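Local coordinates for cell surface protein (Faecalibacterium prausnitzii A2-165, PDB 4GT6) that is of unknown function but, through this leucine-rich repeat region of a longer cell surface protein, probably binds other proteins, at residues I316-P319 / E320-Q324. Numbering follows the deposited sequence.
Sequences IDIP and EGITQ. With NA (sodium ion), chain R.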
loop_
_atom_site.group_PDB
_atom_site.type_symbol
_atom_site.label_atom_id
_atom_site.label_comp_id
_atom_site.label_asym_id
_atom_site.label_seq_id
_atom_site.Cartn_x
_atom_site.Cartn_y
_atom_site.Cartn_z
ATOM N N ILE A 316 24.001 1.553 -19.930
ATOM C CA ILE A 316 22.761 0.842 -20.243
ATOM C C ILE A 316 22.515 0.910 -21.757
ATOM O O ILE A 316 22.751 1.944 -22.386
ATOM C CB ILE A 316 21.545 1.329 -19.390
ATOM C CG1 ILE A 316 20.315 0.389 -19.545
ATOM C CG2 ILE A 316 21.189 2.796 -19.628
ATOM C CD1 ILE A 316 19.336 0.436 -18.415
ATOM N N ASP A 317 22.083 -0.218 -22.330
ATOM C CA ASP A 317 21.776 -0.343 -23.751
ATOM C C ASP A 317 20.273 -0.529 -23.888
ATOM O O ASP A 317 19.743 -1.556 -23.466
ATOM C CB ASP A 317 22.549 -1.513 -24.368
ATOM C CG ASP A 317 24.037 -1.234 -24.452
ATOM O OD1 ASP A 317 24.738 -1.444 -23.441
ATOM O OD2 ASP A 317 24.486 -0.743 -25.498
ATOM N N ILE A 318 19.583 0.491 -24.400
ATOM C CA ILE A 318 18.124 0.443 -24.568
ATOM C C ILE A 318 17.855 -0.404 -25.827
ATOM O O ILE A 318 18.446 -0.110 -26.875
ATOM C CB ILE A 318 17.507 1.869 -24.639
ATOM C CG1 ILE A 318 17.816 2.747 -23.380
ATOM C CG2 ILE A 318 16.031 1.850 -24.987
ATOM C CD1 ILE A 318 17.667 2.107 -22.034
ATOM N N PRO A 319 17.025 -1.475 -25.739
ATOM C CA PRO A 319 16.845 -2.349 -26.905
ATOM C C PRO A 319 16.088 -1.699 -28.059
ATOM O O PRO A 319 15.198 -0.877 -27.842
ATOM C CB PRO A 319 16.048 -3.544 -26.342
ATOM C CG PRO A 319 15.339 -3.017 -25.165
ATOM C CD PRO A 319 16.267 -1.970 -24.569
ATOM N N GLU A 320 16.421 -2.122 -29.280
ATOM C CA GLU A 320 15.725 -1.748 -30.513
ATOM C C GLU A 320 14.243 -2.094 -30.328
ATOM O O GLU A 320 13.947 -3.153 -29.776
ATOM C CB GLU A 320 16.329 -2.551 -31.690
ATOM C CG GLU A 320 15.820 -2.111 -33.052
ATOM C CD GLU A 320 16.075 -0.643 -33.331
ATOM O OE1 GLU A 320 17.250 -0.228 -33.232
ATOM O OE2 GLU A 320 15.094 0.103 -33.556
ATOM N N GLY A 321 13.332 -1.206 -30.716
ATOM C CA GLY A 321 11.914 -1.490 -30.503
ATOM C C GLY A 321 11.286 -0.685 -29.377
ATOM O O GLY A 321 10.064 -0.555 -29.325
ATOM N N ILE A 322 12.098 -0.111 -28.468
ATOM C CA ILE A 322 11.555 0.816 -27.459
ATOM C C ILE A 322 11.131 2.088 -28.217
ATOM O O ILE A 322 11.928 2.619 -28.981
ATOM C CB ILE A 322 12.587 1.115 -26.326
ATOM C CG1 ILE A 322 12.880 -0.159 -25.485
ATOM C CG2 ILE A 322 12.158 2.330 -25.456
ATOM C CD1 ILE A 322 11.752 -0.704 -24.646
ATOM N N THR A 323 9.889 2.545 -28.050
ATOM C CA THR A 323 9.426 3.731 -28.790
ATOM C C THR A 323 9.362 4.962 -27.891
ATOM O O THR A 323 9.295 6.088 -28.384
ATOM C CB THR A 323 8.061 3.467 -29.431
ATOM O OG1 THR A 323 7.108 3.263 -28.383
ATOM C CG2 THR A 323 8.090 2.278 -30.380
ATOM N N GLN A 324 9.339 4.753 -26.577
ATOM C CA GLN A 324 9.300 5.880 -25.649
ATOM C C GLN A 324 9.916 5.511 -24.315
ATOM O O GLN A 324 9.831 4.366 -23.866
ATOM C CB GLN A 324 7.866 6.424 -25.460
ATOM C CG GLN A 324 6.847 5.389 -24.992
ATOM C CD GLN A 324 5.443 5.930 -24.859
ATOM O OE1 GLN A 324 5.096 7.012 -25.344
ATOM N NE2 GLN A 324 4.600 5.175 -24.192
HETATM NA NA NA R . 12.798 -5.093 -29.064
HETATM O O HOH W 1 10.530 -4.192 -29.061
HETATM O O HOH W 2 12.563 -5.675 -31.434
HETATM O O HOH W 3 12.724 -4.615 -26.643
HETATM O O HOH W 4 15.093 -5.864 -29.132
#
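A sodium ion sits on the outside of the type II turn that runs from Pro-319 to Ile-322. The turn holds it by a backbone oxygen, Glu-320 O, at 2.4 Å from the sodium. Four waters and Ser-297 O, from the neighbouring coil, complete six ligands. The turn is closed by Ile-322 N, which donates to Pro-319 O at 3.3 Å. The N-H points nearly straight at the oxygen (163°), but the donor lies 28° out of the carbonyl plane. Gly-321 takes the positive phi of the third turn position, which favours glycine, with no CB facing the sodium.

Below the turn, Ile-322 turns back against the strand end. Its CG1 lies beside the backbone N (chi1 -66°), which brings it over one face of the proline ring, on the CG–CD side, 3.8 Å from Pro-319 CG. The same CG1 is 3.4 Å from Pro-319 O. Ile-318 places CG2 anti to its own N and meets Ile-322 CB at 3.8 Å, the two side chains crossing at about a right angle. Both isoleucines are buried. Ser-344 OG bonds to Gly-321 N and Ile-322 O, tying the turn to the following coil.

This is a corner of a BspA-type leucine-rich repeat, leading from strand 315-317 to strand 324-325. The ligands are neutral oxygens, four of them waters, so the ion is probably exchangeable, while its two carbonyl ligands link neighbouring coils.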